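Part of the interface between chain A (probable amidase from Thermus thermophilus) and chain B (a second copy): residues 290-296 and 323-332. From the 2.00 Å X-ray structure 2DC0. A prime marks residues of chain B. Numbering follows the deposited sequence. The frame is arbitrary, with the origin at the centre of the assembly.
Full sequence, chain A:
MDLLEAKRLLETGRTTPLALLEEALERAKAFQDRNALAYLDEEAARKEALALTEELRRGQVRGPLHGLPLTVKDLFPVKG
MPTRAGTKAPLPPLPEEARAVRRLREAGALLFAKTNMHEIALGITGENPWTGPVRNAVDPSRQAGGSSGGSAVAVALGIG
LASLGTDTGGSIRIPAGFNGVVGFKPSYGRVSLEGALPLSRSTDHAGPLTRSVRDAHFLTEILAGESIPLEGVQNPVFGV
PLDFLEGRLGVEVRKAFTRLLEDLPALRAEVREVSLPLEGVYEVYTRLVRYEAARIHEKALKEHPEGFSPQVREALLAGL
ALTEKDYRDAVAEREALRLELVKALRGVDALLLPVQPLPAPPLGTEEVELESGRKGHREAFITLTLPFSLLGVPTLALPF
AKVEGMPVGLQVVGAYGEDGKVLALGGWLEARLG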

# COMPACT_ATOMS: atom_id res chain seq x y z
N ARG A 290 7.54 11.19 11.93
CA ARG A 290 8.29 12.33 12.47
C ARG A 290 8.90 13.17 11.35
O ARG A 290 8.94 14.40 11.45
N TYR A 291 9.37 12.52 10.29
CA TYR A 291 9.95 13.25 9.17
C TYR A 291 8.90 14.16 8.54
O TYR A 291 9.15 15.35 8.35
N GLU A 292 7.74 13.60 8.22
CA GLU A 292 6.67 14.39 7.60
C GLU A 292 6.14 15.46 8.55
O GLU A 292 5.90 16.60 8.12
N ALA A 293 5.96 15.11 9.82
CA ALA A 293 5.44 16.05 10.80
C ALA A 293 6.39 17.23 11.01
O ALA A 293 5.95 18.38 11.15
N ALA A 294 7.69 16.95 11.05
CA ALA A 294 8.66 18.01 11.24
C ALA A 294 8.64 19.01 10.09
O ALA A 294 8.83 20.21 10.29
N ARG A 295 8.41 18.53 8.87
CA ARG A 295 8.40 19.43 7.73
C ARG A 295 7.14 20.30 7.73
O ARG A 295 7.13 21.39 7.15
N ILE A 296 6.08 19.84 8.39
CA ILE A 296 4.86 20.63 8.48
C ILE A 296 5.08 21.82 9.41
O ILE A 296 4.67 22.94 9.11
N THR B 323 12.45 18.52 -5.29
CA THR B 323 12.72 18.74 -3.87
C THR B 323 12.12 17.65 -2.99
O THR B 323 11.26 16.91 -3.43
N GLU B 324 12.59 17.56 -1.75
CA GLU B 324 12.06 16.56 -0.84
C GLU B 324 10.56 16.78 -0.67
O GLU B 324 9.81 15.84 -0.43
N LYS B 325 10.12 18.03 -0.83
CA LYS B 325 8.70 18.37 -0.73
C LYS B 325 7.96 17.68 -1.87
O LYS B 325 6.89 17.11 -1.67
N ASP B 326 8.53 17.75 -3.07
CA ASP B 326 7.93 17.11 -4.24
C ASP B 326 7.80 15.62 -3.97
O ASP B 326 6.80 15.00 -4.33
N TYR B 327 8.81 15.05 -3.33
CA TYR B 327 8.80 13.64 -3.01
C TYR B 327 7.68 13.33 -2.01
O TYR B 327 6.88 12.40 -2.23
N ARG B 328 7.60 14.10 -0.93
CA ARG B 328 6.55 13.90 0.07
C ARG B 328 5.17 13.97 -0.58
O ARG B 328 4.29 13.15 -0.27
N ASP B 329 4.97 14.92 -1.49
CA ASP B 329 3.69 15.05 -2.19
C ASP B 329 3.38 13.78 -2.98
O ASP B 329 2.26 13.28 -2.94
N ALA B 330 4.38 13.28 -3.70
CA ALA B 330 4.22 12.07 -4.52
C ALA B 330 3.87 10.86 -3.66
O ALA B 330 3.00 10.05 -4.02
N VAL B 331 4.57 10.73 -2.54
CA VAL B 331 4.33 9.63 -1.61
C VAL B 331 2.88 9.66 -1.12
O VAL B 331 2.19 8.64 -1.13
N ALA B 332 2.43 10.84 -0.71
CA ALA B 332 1.05 10.98 -0.24
C ALA B 332 0.07 10.74 -1.38
O ALA B 332 -0.95 10.08 -1.20

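Two helices, one from each copy of the amidase, cross here at 123° between their N-to-C directions, with axes 11.8 Å apart at closest approach. That spacing is too wide for backbones to touch, so long side chains must fill the gap, and Arg328′ has the largest area covered of any residue here. Its CA lies 7.5 Å from the CA of Glu292, and its CA-to-CB bond points toward chain A, as do those of Glu324′ and Val331′ in the same helix. From chain A, Arg295 points toward the partner helix, while Tyr291 and Glu292 start sideways and bring their ends nearer.

The nonpolar packing centres on the aliphatic and flat parts of Arg328′. With chi1 m, chi2 t and chi3 m, its chain extends from the helix and then bends, placing CD 3.7 Å from CE2 of Tyr291 and 4.4 Å from CG of Glu292. The guanidinium presents one face to Arg295, whose CB sits 3.5 Å from CZ of Arg328′. Arginine suits this position because its methylenes pack like a hydrocarbon while its planar head offers a face for van der Waals contact and keeps its N-H groups directed around the edge. Tyr291, chi1 t, supplies a long, rigid ring that can bridge the space between the helices. Val331′, also chi1 t, makes a lighter contact, its CG1 lying 4.4 Å from OE2 of Glu292.

Charge organises the chain B side. Glu324′ and Arg328′ are one helical turn apart and form a two-pronged salt bridge: NE of Arg328′ donates to OE1 of Glu324′ at 2.7 Å, and NH2 of Arg328′ donates to OE2 of Glu324′, also at 2.7 Å. Glu324′, with chi1 p and chi2 p, holds its carboxylate out from the helix, and the head of Arg328′ leans back toward the start of the helix to meet it. The pairing holds the guanidinium in place for its contact with Arg295. The same carboxylate faces chain A, where OH of Tyr291 lies 2.9 Å from OE1 of Glu324′. Arg295, with chi1 and chi2 both m, brings CG to 3.9 Å from this OE1. Its NE is 4.3 Å from OE1 of Glu324′, but the oxygen lies well out of the guanidinium plane, so the two charges are merely near each other and no N-H points at it.

Two waters complete the polar links between the chains. Water 1 donates to the backbone O of Arg328′ at 2.9 Å and, weakly, to OE2 of Glu292 at 2.7 Å. Glu292, with chi1 m and chi2 t, is long enough to carry its carboxylate to this site, and its oxygens are also hydrogen-bonded elsewhere in the structure. Water 2 donates to the backbone O of Glu292 at 2.7 Å and accepts a weak hydrogen bond from NH1 of Arg328′ at 2.9 Å. NH1 thus reaches chain A through solvent, whereas NE and NH2 are committed to Glu324′ within their own helix.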

# COMPACT_ATOMS: atom_id res chain seq x y z
CB ARG A 290 9.38 11.85 13.42
CG ARG A 290 8.82 11.31 14.73
CD ARG A 290 9.91 10.89 15.68
NE ARG A 290 9.37 10.52 16.98
CZ ARG A 290 10.09 9.97 17.95
NH1 ARG A 290 11.38 9.73 17.76
NH2 ARG A 290 9.51 9.66 19.11
CB TYR A 291 10.47 12.29 8.09
CG TYR A 291 11.08 13.01 6.90
CD1 TYR A 291 12.41 13.42 6.91
CD2 TYR A 291 10.30 13.32 5.78
CE1 TYR A 291 12.96 14.12 5.83
CE2 TYR A 291 10.84 14.02 4.69
CZ TYR A 291 12.17 14.42 4.73
OH TYR A 291 12.71 15.11 3.68
CB GLU A 292 5.50 13.49 7.14
CG GLU A 292 5.87 12.49 6.03
CD GLU A 292 4.65 11.80 5.41
OE1 GLU A 292 3.53 11.90 5.96
OE2 GLU A 292 4.81 11.13 4.37
CB ALA A 293 5.19 15.34 12.13
CB ALA A 294 10.06 17.42 11.41
CB ARG A 295 8.53 18.64 6.43
CG ARG A 295 9.82 17.78 6.37
CD ARG A 295 11.04 18.64 6.69
NE ARG A 295 12.34 17.95 6.69
CZ ARG A 295 12.70 17.00 7.54
NH1 ARG A 295 11.87 16.58 8.49
NH2 ARG A 295 13.94 16.51 7.49
CB ILE A 296 3.70 19.82 9.05
CG1 ILE A 296 3.31 18.72 8.07
CG2 ILE A 296 2.52 20.75 9.36
CD1 ILE A 296 2.79 19.15 6.67
CB THR B 323 12.13 20.07 -3.39
OG1 THR B 323 10.70 20.00 -3.47
CG2 THR B 323 12.62 21.22 -4.27
CB GLU B 324 12.79 16.62 0.51
CG GLU B 324 12.73 17.94 1.25
CD GLU B 324 11.42 18.16 1.99
OE1 GLU B 324 10.94 17.20 2.65
OE2 GLU B 324 10.88 19.29 1.93
CB LYS B 325 8.50 19.88 -0.83
CG LYS B 325 7.05 20.33 -0.85
CD LYS B 325 6.35 20.04 0.46
CE LYS B 325 5.02 20.76 0.56
NZ LYS B 325 4.04 20.35 -0.48
CB ASP B 326 8.80 17.31 -5.49
CG ASP B 326 8.83 18.75 -5.98
OD1 ASP B 326 7.76 19.41 -5.97
OD2 ASP B 326 9.91 19.21 -6.40
CB TYR B 327 10.16 13.22 -2.44
CG TYR B 327 10.28 11.73 -2.19
CD1 TYR B 327 10.11 10.81 -3.23
CD2 TYR B 327 10.53 11.24 -0.91
CE1 TYR B 327 10.20 9.44 -3.00
CE2 TYR B 327 10.61 9.88 -0.67
CZ TYR B 327 10.44 8.99 -1.71
OH TYR B 327 10.52 7.64 -1.47
CB ARG B 328 6.66 14.93 1.20
CG ARG B 328 7.76 14.61 2.20
CD ARG B 328 7.75 15.54 3.41
NE ARG B 328 8.34 16.84 3.12
CZ ARG B 328 7.65 17.97 3.06
NH1 ARG B 328 6.34 17.97 3.26
NH2 ARG B 328 8.28 19.11 2.79
CB ASP B 329 3.69 16.24 -3.16
CG ASP B 329 3.76 17.59 -2.47
OD1 ASP B 329 3.43 17.68 -1.26
OD2 ASP B 329 4.14 18.58 -3.13
CB ALA B 330 5.50 11.81 -5.32
CB VAL B 331 5.28 9.74 -0.39
CG1 VAL B 331 4.87 8.74 0.69
CG2 VAL B 331 6.71 9.50 -0.82
CB ALA B 332 0.84 12.38 0.36
O HOH W 1 3.55 12.58 2.44
O HOH W 2 5.01 16.71 5.57